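Local coordinates for protein sulfate transporter 4.1, chloroplastic (Arabidopsis thaliana, PDB 7LHV) that carries sulfate across the membrane together with protons, and may play a role in regulating sulfate assimilation, at residues M260-K272 with P430-G444. Numbering follows the deposited sequence.
Sequences MGSLILVILQVMK and PQCALAAIVISAVSG
The side-chain amide of Gln-269 turns its nitrogen end to Ser-443, NE2 standing 3.7 Å from Ser-443 OG and about as far from its CB, a packing contact. The other flat group is the peptide carbonyl of Ser-440. Its oxygen accepts the hydroxyl of Ser-443, three residues on (Ser-443 OG to Ser-440 O 3.0 Å), from a donor tilted 31° off the carbonyl plane. Across the contact, Lys-272 bends at its third torsion and gives the same oxygen a weak hydrogen bond (NZ to O 3.2 Å); NZ also lies 3.2 Å from Ser-443 OG. With an alanine at Ser-443, the Ser-440 carbonyl would probably lose its hydroxyl donor and the lysine ammonium a polar neighbour. At the far end, the puckered ring of Pro-430 is met at its CB/CG edge by Met-260, whose SD is 4.0 Å from CG, the two side chains crossing at about a right angle.

Between these ends the contact is apolar. The short helical segments run at -39° with axes 8.6 Å apart, an approach consistent with the small residues at the crossing: Gly-261 lies over Cys-432, and Ala-436 turns its CB into the groove between Gly-261 and Ile-264. Ile-264 meets that methyl with CG2 and reaches Ala-433 with CD1. Leu-265, its CG anti to the backbone N (chi1 -179°), brings both methyls across; CD2 lies 3.6 Å from Ile-439 CG2, while CD1 rests on the backbone at Ala-436 and Ser-440. On the next turn, Leu-268 lays CD2 against Ile-437 CG1.

Both helices lie in the sulfate permease region and overlap predicted transmembrane spans. Helix 284-300 touches both partners, through Met-260 and Met-271 on one and Pro-430 and Ile-437 on the other, whereas helices 91-119 and 206-229 pack against helix 431-443, Phe-228 reaching Ala-436.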
loop_
_atom_site.group_PDB
_atom_site.type_symbol
_atom_site.label_atom_id
_atom_site.label_comp_id
_atom_site.label_asym_id
_atom_site.label_seq_id
_atom_site.Cartn_x
_atom_site.Cartn_y
_atom_site.Cartn_z
ATOM N N MET A 260 -44.998 -15.202 -12.158
ATOM C CA MET A 260 -44.941 -15.450 -10.721
ATOM C C MET A 260 -43.838 -14.627 -10.069
ATOM O O MET A 260 -44.056 -13.980 -9.035
ATOM C CB MET A 260 -44.727 -16.941 -10.459
ATOM C CG MET A 260 -45.058 -17.384 -9.048
ATOM S SD MET A 260 -44.854 -19.158 -8.837
ATOM C CE MET A 260 -46.553 -19.701 -8.899
ATOM N N GLY A 261 -42.648 -14.626 -10.669
ATOM C CA GLY A 261 -41.552 -13.859 -10.109
ATOM C C GLY A 261 -41.820 -12.369 -10.110
ATOM O O GLY A 261 -41.528 -11.680 -9.131
ATOM N N SER A 262 -42.383 -11.850 -11.204
ATOM C CA SER A 262 -42.677 -10.424 -11.274
ATOM C C SER A 262 -43.703 -10.017 -10.225
ATOM O O SER A 262 -43.533 -9.000 -9.543
ATOM C CB SER A 262 -43.165 -10.056 -12.673
ATOM O OG SER A 262 -43.487 -8.679 -12.753
ATOM N N LEU A 263 -44.773 -10.805 -10.070
ATOM C CA LEU A 263 -45.782 -10.475 -9.068
ATOM C C LEU A 263 -45.213 -10.552 -7.657
ATOM O O LEU A 263 -45.484 -9.678 -6.823
ATOM C CB LEU A 263 -46.996 -11.392 -9.208
ATOM C CG LEU A 263 -47.811 -11.251 -10.492
ATOM C CD1 LEU A 263 -48.893 -12.316 -10.551
ATOM C CD2 LEU A 263 -48.417 -9.862 -10.590
ATOM N N ILE A 264 -44.419 -11.586 -7.368
ATOM C CA ILE A 264 -43.849 -11.711 -6.031
ATOM C C ILE A 264 -42.905 -10.551 -5.742
ATOM O O ILE A 264 -42.927 -9.972 -4.651
ATOM C CB ILE A 264 -43.151 -13.074 -5.868
ATOM C CG1 ILE A 264 -44.189 -14.193 -5.803
ATOM C CG2 ILE A 264 -42.294 -13.088 -4.617
ATOM C CD1 ILE A 264 -43.595 -15.579 -5.844
ATOM N N LEU A 265 -42.067 -10.186 -6.716
ATOM C CA LEU A 265 -41.144 -9.074 -6.524
ATOM C C LEU A 265 -41.890 -7.761 -6.327
ATOM O O LEU A 265 -41.508 -6.942 -5.484
ATOM C CB LEU A 265 -40.189 -8.980 -7.711
ATOM C CG LEU A 265 -39.129 -7.882 -7.664
ATOM C CD1 LEU A 265 -38.222 -8.071 -6.465
ATOM C CD2 LEU A 265 -38.327 -7.885 -8.949
ATOM N N VAL A 266 -42.960 -7.542 -7.097
ATOM C CA VAL A 266 -43.746 -6.320 -6.946
ATOM C C VAL A 266 -44.369 -6.257 -5.558
ATOM O O VAL A 266 -44.336 -5.212 -4.896
ATOM C CB VAL A 266 -44.815 -6.236 -8.052
ATOM C CG1 VAL A 266 -45.925 -5.281 -7.650
ATOM C CG2 VAL A 266 -44.184 -5.800 -9.361
ATOM N N ILE A 267 -44.939 -7.371 -5.092
ATOM C CA ILE A 267 -45.552 -7.392 -3.768
ATOM C C ILE A 267 -44.507 -7.131 -2.691
ATOM O O ILE A 267 -44.741 -6.361 -1.751
ATOM C CB ILE A 267 -46.282 -8.727 -3.537
ATOM C CG1 ILE A 267 -47.510 -8.826 -4.443
ATOM C CG2 ILE A 267 -46.681 -8.873 -2.078
ATOM C CD1 ILE A 267 -48.558 -7.777 -4.167
ATOM N N LEU A 268 -43.336 -7.762 -2.812
ATOM C CA LEU A 268 -42.283 -7.575 -1.820
ATOM C C LEU A 268 -41.816 -6.126 -1.776
ATOM O O LEU A 268 -41.644 -5.554 -0.693
ATOM C CB LEU A 268 -41.107 -8.502 -2.122
ATOM C CG LEU A 268 -41.033 -9.827 -1.365
ATOM C CD1 LEU A 268 -42.332 -10.600 -1.493
ATOM C CD2 LEU A 268 -39.869 -10.654 -1.871
ATOM N N GLN A 269 -41.606 -5.514 -2.943
ATOM C CA GLN A 269 -41.133 -4.136 -2.970
ATOM C C GLN A 269 -42.196 -3.173 -2.456
ATOM O O GLN A 269 -41.875 -2.203 -1.759
ATOM C CB GLN A 269 -40.688 -3.762 -4.383
ATOM C CG GLN A 269 -39.236 -4.114 -4.665
ATOM C CD GLN A 269 -38.768 -3.622 -6.018
ATOM O OE1 GLN A 269 -39.571 -3.225 -6.861
ATOM N NE2 GLN A 269 -37.457 -3.646 -6.232
ATOM N N VAL A 270 -43.468 -3.425 -2.777
ATOM C CA VAL A 270 -44.545 -2.586 -2.257
ATOM C C VAL A 270 -44.610 -2.683 -0.739
ATOM O O VAL A 270 -44.742 -1.668 -0.041
ATOM C CB VAL A 270 -45.885 -2.973 -2.910
ATOM C CG1 VAL A 270 -47.051 -2.502 -2.059
ATOM C CG2 VAL A 270 -45.976 -2.391 -4.309
ATOM N N MET A 271 -44.514 -3.903 -0.202
ATOM C CA MET A 271 -44.537 -4.074 1.247
ATOM C C MET A 271 -43.356 -3.373 1.903
ATOM O O MET A 271 -43.515 -2.713 2.936
ATOM C CB MET A 271 -44.535 -5.563 1.599
ATOM C CG MET A 271 -45.856 -6.263 1.344
ATOM S SD MET A 271 -45.767 -8.034 1.658
ATOM C CE MET A 271 -45.631 -8.053 3.442
ATOM N N LYS A 272 -42.165 -3.503 1.318
ATOM C CA LYS A 272 -40.987 -2.863 1.892
ATOM C C LYS A 272 -41.118 -1.345 1.874
ATOM O O LYS A 272 -40.787 -0.674 2.861
ATOM C CB LYS A 272 -39.734 -3.307 1.139
ATOM C CG LYS A 272 -38.471 -2.581 1.556
ATOM C CD LYS A 272 -37.236 -3.238 0.964
ATOM C CE LYS A 272 -37.106 -2.933 -0.517
ATOM N NZ LYS A 272 -35.793 -3.376 -1.062
ATOM N N PRO A 430 -41.619 -22.419 -4.660
ATOM C CA PRO A 430 -41.061 -22.253 -6.005
ATOM C C PRO A 430 -39.694 -21.588 -5.963
ATOM O O PRO A 430 -39.388 -20.796 -5.072
ATOM C CB PRO A 430 -42.090 -21.360 -6.711
ATOM C CG PRO A 430 -43.330 -21.463 -5.883
ATOM C CD PRO A 430 -42.861 -21.652 -4.481
ATOM N N GLN A 431 -38.862 -21.931 -6.948
ATOM C CA GLN A 431 -37.542 -21.317 -7.044
ATOM C C GLN A 431 -37.631 -19.860 -7.473
ATOM O O GLN A 431 -36.789 -19.043 -7.077
ATOM C CB GLN A 431 -36.665 -22.106 -8.014
ATOM C CG GLN A 431 -36.438 -23.546 -7.599
ATOM C CD GLN A 431 -35.662 -24.332 -8.634
ATOM O OE1 GLN A 431 -35.750 -25.556 -8.691
ATOM N NE2 GLN A 431 -34.890 -23.631 -9.453
ATOM N N CYS A 432 -38.631 -19.514 -8.286
ATOM C CA CYS A 432 -38.798 -18.122 -8.689
ATOM C C CYS A 432 -39.116 -17.232 -7.497
ATOM O O CYS A 432 -38.746 -16.054 -7.491
ATOM C CB CYS A 432 -39.889 -18.009 -9.752
ATOM S SG CYS A 432 -41.534 -18.458 -9.182
ATOM N N ALA A 433 -39.788 -17.770 -6.475
ATOM C CA ALA A 433 -40.027 -16.992 -5.260
ATOM C C ALA A 433 -38.721 -16.648 -4.557
ATOM O O ALA A 433 -38.522 -15.509 -4.119
ATOM C CB ALA A 433 -40.957 -17.759 -4.322
ATOM N N LEU A 434 -37.814 -17.620 -4.438
ATOM C CA LEU A 434 -36.517 -17.350 -3.829
ATOM C C LEU A 434 -35.710 -16.369 -4.669
ATOM O O LEU A 434 -35.009 -15.503 -4.131
ATOM C CB LEU A 434 -35.748 -18.656 -3.633
ATOM C CG LEU A 434 -36.450 -19.746 -2.821
ATOM C CD1 LEU A 434 -35.517 -20.919 -2.595
ATOM C CD2 LEU A 434 -36.950 -19.198 -1.499
ATOM N N ALA A 435 -35.792 -16.492 -5.996
ATOM C CA ALA A 435 -35.117 -15.531 -6.861
ATOM C C ALA A 435 -35.661 -14.124 -6.649
ATOM O O ALA A 435 -34.897 -13.154 -6.607
ATOM C CB ALA A 435 -35.263 -15.945 -8.322
ATOM N N ALA A 436 -36.983 -13.997 -6.518
ATOM C CA ALA A 436 -37.581 -12.692 -6.265
ATOM C C ALA A 436 -37.143 -12.140 -4.917
ATOM O O ALA A 436 -36.920 -10.935 -4.776
ATOM C CB ALA A 436 -39.104 -12.789 -6.335
ATOM N N ILE A 437 -37.017 -13.008 -3.914
ATOM C CA ILE A 437 -36.550 -12.559 -2.604
ATOM C C ILE A 437 -35.123 -12.031 -2.696
ATOM O O ILE A 437 -34.797 -10.987 -2.120
ATOM C CB ILE A 437 -36.669 -13.695 -1.571
ATOM C CG1 ILE A 437 -38.135 -13.939 -1.223
ATOM C CG2 ILE A 437 -35.890 -13.356 -0.321
ATOM C CD1 ILE A 437 -38.354 -15.176 -0.402
ATOM N N VAL A 438 -34.251 -12.737 -3.420
ATOM C CA VAL A 438 -32.873 -12.269 -3.579
ATOM C C VAL A 438 -32.838 -10.941 -4.327
ATOM O O VAL A 438 -32.079 -10.029 -3.971
ATOM C CB VAL A 438 -32.013 -13.331 -4.287
ATOM C CG1 VAL A 438 -30.612 -12.803 -4.518
ATOM C CG2 VAL A 438 -31.952 -14.587 -3.467
ATOM N N ILE A 439 -33.643 -10.815 -5.383
ATOM C CA ILE A 439 -33.668 -9.577 -6.156
ATOM C C ILE A 439 -34.138 -8.416 -5.290
ATOM O O ILE A 439 -33.569 -7.319 -5.333
ATOM C CB ILE A 439 -34.549 -9.746 -7.405
ATOM C CG1 ILE A 439 -33.870 -10.664 -8.416
ATOM C CG2 ILE A 439 -34.838 -8.401 -8.038
ATOM C CD1 ILE A 439 -34.754 -11.034 -9.577
ATOM N N SER A 440 -35.181 -8.637 -4.488
ATOM C CA SER A 440 -35.662 -7.595 -3.588
ATOM C C SER A 440 -34.612 -7.238 -2.544
ATOM O O SER A 440 -34.452 -6.065 -2.190
ATOM C CB SER A 440 -36.956 -8.045 -2.914
ATOM O OG SER A 440 -37.362 -7.123 -1.919
ATOM N N ALA A 441 -33.894 -8.237 -2.032
ATOM C CA ALA A 441 -32.866 -7.974 -1.030
ATOM C C ALA A 441 -31.731 -7.137 -1.603
ATOM O O ALA A 441 -31.208 -6.246 -0.925
ATOM C CB ALA A 441 -32.329 -9.288 -0.472
ATOM N N VAL A 442 -31.324 -7.415 -2.846
ATOM C CA VAL A 442 -30.196 -6.695 -3.437
ATOM C C VAL A 442 -30.598 -5.420 -4.165
ATOM O O VAL A 442 -29.714 -4.658 -4.581
ATOM C CB VAL A 442 -29.406 -7.592 -4.410
ATOM C CG1 VAL A 442 -28.952 -8.851 -3.706
ATOM C CG2 VAL A 442 -30.247 -7.920 -5.628
ATOM N N SER A 443 -31.895 -5.164 -4.344
ATOM C CA SER A 443 -32.304 -3.901 -4.950
ATOM C C SER A 443 -31.910 -2.715 -4.083
ATOM O O SER A 443 -31.616 -1.635 -4.607
ATOM C CB SER A 443 -33.810 -3.895 -5.199
ATOM O OG SER A 443 -34.519 -3.621 -4.005
ATOM N N GLY A 444 -31.899 -2.891 -2.764
ATOM C CA GLY A 444 -31.461 -1.836 -1.872
ATOM C C GLY A 444 -29.964 -1.661 -1.774
ATOM O O GLY A 444 -29.508 -0.683 -1.175
#